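Local structure of Serine/threonine-protein kinase Tel1 (6SKY) at residues M1433-L1438 / Q1456-R1461; A2827-A2832 / L2910-S2915. The protein is an ATM-family serine/threonine protein kinase that transfers phosphate from ATP to proteins and probably activates checkpoint signalling after DNA damage. One frame throughout, in Å; residues are numbered along the deposited sequence.

Interaction 1: residues M1433-L1438 / Q1456-R1461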
# COMPACT_ATOMS: atom_id res chain seq x y z
N MET A 1433 -64.31 -25.51 31.21
CA MET A 1433 -64.59 -24.29 31.94
C MET A 1433 -64.73 -24.56 33.43
O MET A 1433 -64.16 -23.83 34.26
CB MET A 1433 -65.86 -23.64 31.41
CG MET A 1433 -66.35 -22.51 32.27
SD MET A 1433 -68.12 -22.56 32.56
CE MET A 1433 -68.26 -21.31 33.83
N LEU A 1434 -65.46 -25.61 33.80
CA LEU A 1434 -65.69 -25.91 35.20
C LEU A 1434 -64.39 -26.29 35.90
O LEU A 1434 -64.11 -25.81 37.01
CB LEU A 1434 -66.72 -27.02 35.34
CG LEU A 1434 -68.18 -26.59 35.18
CD1 LEU A 1434 -69.09 -27.79 35.14
CD2 LEU A 1434 -68.56 -25.66 36.30
N LEU A 1435 -63.59 -27.15 35.28
CA LEU A 1435 -62.31 -27.52 35.87
C LEU A 1435 -61.43 -26.29 36.07
O LEU A 1435 -60.93 -26.04 37.17
CB LEU A 1435 -61.61 -28.55 34.99
CG LEU A 1435 -62.25 -29.93 34.90
CD1 LEU A 1435 -61.50 -30.81 33.93
CD2 LEU A 1435 -62.28 -30.57 36.26
N HIS A 1436 -61.24 -25.51 35.00
CA HIS A 1436 -60.37 -24.36 35.06
C HIS A 1436 -60.87 -23.30 36.02
O HIS A 1436 -60.07 -22.49 36.50
CB HIS A 1436 -60.21 -23.78 33.65
CG HIS A 1436 -59.30 -22.60 33.57
ND1 HIS A 1436 -59.76 -21.30 33.69
CD2 HIS A 1436 -57.97 -22.50 33.36
CE1 HIS A 1436 -58.75 -20.46 33.57
NE2 HIS A 1436 -57.65 -21.17 33.37
N SER A 1437 -62.17 -23.28 36.32
CA SER A 1437 -62.69 -22.30 37.26
C SER A 1437 -62.61 -22.77 38.71
O SER A 1437 -62.35 -21.97 39.61
CB SER A 1437 -64.13 -21.95 36.91
OG SER A 1437 -64.24 -21.59 35.55
N LEU A 1438 -62.82 -24.06 38.95
CA LEU A 1438 -62.69 -24.59 40.30
C LEU A 1438 -61.25 -24.67 40.75
O LEU A 1438 -60.99 -24.73 41.96
CB LEU A 1438 -63.33 -25.98 40.39
CG LEU A 1438 -64.83 -26.03 40.17
CD1 LEU A 1438 -65.27 -27.46 39.99
CD2 LEU A 1438 -65.54 -25.38 41.33
N GLN A 1456 -62.70 -34.10 41.61
CA GLN A 1456 -62.60 -35.55 41.51
C GLN A 1456 -63.73 -36.10 40.66
O GLN A 1456 -63.51 -36.92 39.76
CB GLN A 1456 -62.63 -36.18 42.89
CG GLN A 1456 -61.41 -35.96 43.74
CD GLN A 1456 -61.20 -37.08 44.73
OE1 GLN A 1456 -61.49 -38.24 44.44
NE2 GLN A 1456 -60.69 -36.75 45.91
N TYR A 1457 -64.96 -35.66 40.94
CA TYR A 1457 -66.10 -36.20 40.21
C TYR A 1457 -66.00 -35.89 38.72
O TYR A 1457 -66.24 -36.76 37.89
CB TYR A 1457 -67.41 -35.64 40.77
CG TYR A 1457 -68.61 -36.07 39.97
CD1 TYR A 1457 -69.17 -37.33 40.13
CD2 TYR A 1457 -69.19 -35.22 39.04
CE1 TYR A 1457 -70.26 -37.73 39.39
CE2 TYR A 1457 -70.28 -35.61 38.30
CZ TYR A 1457 -70.81 -36.86 38.48
OH TYR A 1457 -71.90 -37.24 37.74
N LEU A 1458 -65.63 -34.65 38.38
CA LEU A 1458 -65.57 -34.26 36.98
C LEU A 1458 -64.47 -35.01 36.24
O LEU A 1458 -64.69 -35.51 35.14
CB LEU A 1458 -65.37 -32.75 36.87
CG LEU A 1458 -66.58 -31.92 37.28
CD1 LEU A 1458 -66.21 -30.46 37.37
CD2 LEU A 1458 -67.70 -32.12 36.28
N ILE A 1459 -63.28 -35.09 36.83
CA ILE A 1459 -62.19 -35.81 36.17
C ILE A 1459 -62.55 -37.28 36.01
O ILE A 1459 -62.23 -37.91 35.00
CB ILE A 1459 -60.87 -35.63 36.93
CG1 ILE A 1459 -60.52 -34.16 37.07
CG2 ILE A 1459 -59.75 -36.34 36.19
CD1 ILE A 1459 -59.26 -33.92 37.85
N LYS A 1460 -63.23 -37.85 37.01
CA LYS A 1460 -63.58 -39.26 36.95
C LYS A 1460 -64.64 -39.53 35.89
O LYS A 1460 -64.55 -40.51 35.15
CB LYS A 1460 -64.04 -39.73 38.32
CG LYS A 1460 -63.74 -41.17 38.63
CD LYS A 1460 -63.91 -41.44 40.12
CE LYS A 1460 -63.37 -42.81 40.50
NZ LYS A 1460 -63.49 -43.06 41.96
N ARG A 1461 -65.65 -38.66 35.80
CA ARG A 1461 -66.76 -38.89 34.88
C ARG A 1461 -66.43 -38.51 33.45
O ARG A 1461 -66.93 -39.15 32.52
CB ARG A 1461 -67.99 -38.12 35.35
CG ARG A 1461 -68.90 -38.90 36.30
CD ARG A 1461 -69.57 -40.06 35.59
NE ARG A 1461 -70.92 -40.30 36.10
CZ ARG A 1461 -71.26 -41.27 36.94
NH1 ARG A 1461 -72.52 -41.40 37.34
NH2 ARG A 1461 -70.35 -42.13 37.37
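Two consecutive helices, 1429-1441 and 1448-1461, pack antiparallel as a helical hairpin of the alpha solenoid near the start of the modelled chain. In the segments that meet, the N-to-C directions differ by 149° and the axes approach to 10.6 Å. The nearest CA atoms across the segments are those of Leu1435 and Leu1458, 7.6 Å apart. No hydrogen bond crosses between the segments, so aliphatic packing joins them.

Leu1458 is the centre of this packing and has more surface buried here than any other residue. Its CB bond aims at the opposing helix, and with CG anti to its own carbonyl carbon (chi1 -70°) its CD1 reaches both Leu1434 and Leu1438. Leu1435 starts out obliquely, yet its branched end reaches across: CD2 lies 3.8 Å from Leu1458 CB, and the two leucines slide past each other in opposite directions. The same Leu1435 CD2 meets Ile1459 CG1 at 4.1 Å, so one methyl bridges two successive residues of the facing helix. Beyond the pair, Leu1435 and Ile1459 both touch Tyr1476 of helix 1470-1487, while Ile1459 also packs on Trp1514 and Phe1515 of helix 1502-1521; this side of the hairpin is therefore buried against later helices.

Leu1434, on the more exposed side, contributes the root of its side chain, with CB 4.0 Å from Leu1458 CD1. One turn on, Leu1438 crosses Leu1458 at about a right angle, its CD1 4.1 Å from Leu1458 CD1.

Interaction 2: residues A2827-A2832 / L2910-S2915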
# COMPACT_ATOMS: atom_id res chain seq x y z
N ALA A 2827 -11.16 -10.35 -4.93
CA ALA A 2827 -10.87 -11.73 -4.57
C ALA A 2827 -10.56 -12.58 -5.79
O ALA A 2827 -9.81 -13.55 -5.69
CB ALA A 2827 -12.03 -12.34 -3.80
N LEU A 2828 -11.13 -12.25 -6.95
CA LEU A 2828 -10.87 -13.04 -8.14
C LEU A 2828 -9.47 -12.81 -8.67
O LEU A 2828 -8.79 -13.76 -9.06
CB LEU A 2828 -11.89 -12.73 -9.23
CG LEU A 2828 -13.23 -13.43 -9.16
CD1 LEU A 2828 -14.05 -13.11 -10.37
CD2 LEU A 2828 -13.04 -14.92 -9.03
N ARG A 2829 -9.02 -11.56 -8.72
CA ARG A 2829 -7.67 -11.35 -9.23
C ARG A 2829 -6.59 -11.67 -8.22
O ARG A 2829 -5.41 -11.58 -8.55
CB ARG A 2829 -7.50 -9.92 -9.75
CG ARG A 2829 -7.92 -8.87 -8.81
CD ARG A 2829 -7.26 -7.55 -9.11
NE ARG A 2829 -7.78 -6.90 -10.30
CZ ARG A 2829 -7.51 -5.64 -10.61
NH1 ARG A 2829 -8.01 -5.10 -11.71
NH2 ARG A 2829 -6.75 -4.92 -9.81
N GLU A 2830 -6.95 -12.07 -7.00
CA GLU A 2830 -6.02 -12.65 -6.06
C GLU A 2830 -6.02 -14.17 -6.09
O GLU A 2830 -5.34 -14.79 -5.29
CB GLU A 2830 -6.33 -12.17 -4.64
CG GLU A 2830 -5.69 -10.85 -4.31
CD GLU A 2830 -6.48 -10.04 -3.31
OE1 GLU A 2830 -7.32 -10.62 -2.59
OE2 GLU A 2830 -6.26 -8.81 -3.23
N GLU A 2831 -6.78 -14.76 -7.01
CA GLU A 2831 -6.85 -16.20 -7.21
C GLU A 2831 -6.61 -16.54 -8.67
O GLU A 2831 -7.13 -17.53 -9.17
CB GLU A 2831 -8.19 -16.77 -6.78
CG GLU A 2831 -8.55 -16.53 -5.35
CD GLU A 2831 -7.93 -17.54 -4.42
OE1 GLU A 2831 -7.61 -18.64 -4.89
OE2 GLU A 2831 -7.78 -17.23 -3.22
N ALA A 2832 -5.85 -15.70 -9.38
CA ALA A 2832 -5.68 -15.90 -10.81
C ALA A 2832 -4.93 -17.19 -11.12
O ALA A 2832 -5.12 -17.77 -12.19
CB ALA A 2832 -4.96 -14.70 -11.41
N LEU A 2910 -7.78 -10.34 -15.42
CA LEU A 2910 -7.44 -10.50 -14.02
C LEU A 2910 -6.11 -9.84 -13.68
O LEU A 2910 -5.46 -10.22 -12.70
CB LEU A 2910 -7.39 -11.97 -13.64
CG LEU A 2910 -8.68 -12.78 -13.61
CD1 LEU A 2910 -8.38 -14.20 -13.28
CD2 LEU A 2910 -9.62 -12.20 -12.60
N SER A 2911 -5.68 -8.87 -14.48
CA SER A 2911 -4.40 -8.22 -14.29
C SER A 2911 -4.55 -7.04 -13.35
O SER A 2911 -5.53 -6.30 -13.42
CB SER A 2911 -3.84 -7.75 -15.63
OG SER A 2911 -4.77 -6.89 -16.26
N LYS A 2912 -3.55 -6.86 -12.49
CA LYS A 2912 -3.59 -5.85 -11.45
C LYS A 2912 -3.10 -4.49 -11.92
O LYS A 2912 -2.69 -3.67 -11.10
CB LYS A 2912 -2.79 -6.31 -10.25
CG LYS A 2912 -3.18 -7.67 -9.76
CD LYS A 2912 -2.80 -7.86 -8.32
CE LYS A 2912 -3.39 -9.14 -7.78
NZ LYS A 2912 -3.27 -9.23 -6.31
N THR A 2913 -3.14 -4.23 -13.23
CA THR A 2913 -2.66 -2.96 -13.76
C THR A 2913 -3.53 -1.80 -13.28
O THR A 2913 -3.03 -0.84 -12.68
CB THR A 2913 -2.62 -3.02 -15.28
OG1 THR A 2913 -1.61 -3.95 -15.68
CG2 THR A 2913 -2.30 -1.67 -15.86
N LEU A 2914 -4.83 -1.85 -13.56
CA LEU A 2914 -5.76 -0.87 -13.01
C LEU A 2914 -6.16 -1.26 -11.60
O LEU A 2914 -5.96 -2.39 -11.16
CB LEU A 2914 -7.00 -0.76 -13.88
CG LEU A 2914 -7.07 0.26 -14.99
CD1 LEU A 2914 -6.15 -0.15 -16.11
CD2 LEU A 2914 -8.49 0.35 -15.48
N SER A 2915 -6.76 -0.32 -10.89
CA SER A 2915 -7.30 -0.65 -9.59
C SER A 2915 -8.67 -1.29 -9.75
O SER A 2915 -9.27 -1.27 -10.82
CB SER A 2915 -7.37 0.59 -8.71
OG SER A 2915 -8.10 1.62 -9.34
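Around a type I beta turn from Leu2828 to Glu2831, which follows on from helix 2816-2828, Arg2829 CA comes to 4.9 Å from Leu2910 CA; Leu2910 belongs to an irregular segment leading into helix 2916-2927. The contact thus joins the kinase part of the chain to the FATC region characteristic of PIKK kinases.

Arg2829 is the residue most deeply involved. Its CG sits between the backbone N and the carbonyl carbon (chi1 51°), and the chain bends at chi3 to run along the opposing backbone. At the guanidinium edge, NH2 donates to Leu2914 O at 3.0 Å; the N-H...O angle of 158° and the acceptor's place near the guanidinium plane mark a well-directed bond. NH1 adds a weak bond to the same Leu2914 O at 3.4 Å, so both terminal nitrogens converge on one carbonyl. Ser2911 O lies over one guanidinium face, 3.2 Å from Arg2829 NH1 but at too poor an angle to bond. The Arg2829 side chain also touches Val2916 and Thr2919 of helix 2916-2927. An alanine in place of Arg2829 would lack both bonds to Leu2914 O and this packing, which would probably loosen the junction. Leu2914 itself also packs on Arg2260 of the second subunit.

Lys2912 extends back across the turn, its CG 4.1 Å from Arg2829 CD. Its NZ remains 4.3 Å from Glu2830 OE2, too far for a salt bridge, so any attraction is probably loose. On the buried side, Leu2910 spreads its methyls over the turn: CD2 faces Leu2828 CB, and CD1 rests 3.9 Å from Ala2832 CB.

The centres of interactions 1 and 2 are 77 Å apart and their nearest atoms about 60 Å, on opposite sides of the chain's centre, so neither can touch the other. They also follow one another along the sequence. Their chemistry differs: interaction 1 is wholly aliphatic and buries 187 Å², whereas interaction 2 buries 420 Å² and includes arginine-to-carbonyl hydrogen bonds. Both lie away from the nucleotide pocket, lined by residues such as Lys2610 and Ile2778, and from the magnesium ligands Asn2765 and Asp2779. Interaction 2 nevertheless belongs to the kinase-FATC part of the chain, and interaction 1 to the distant solenoid.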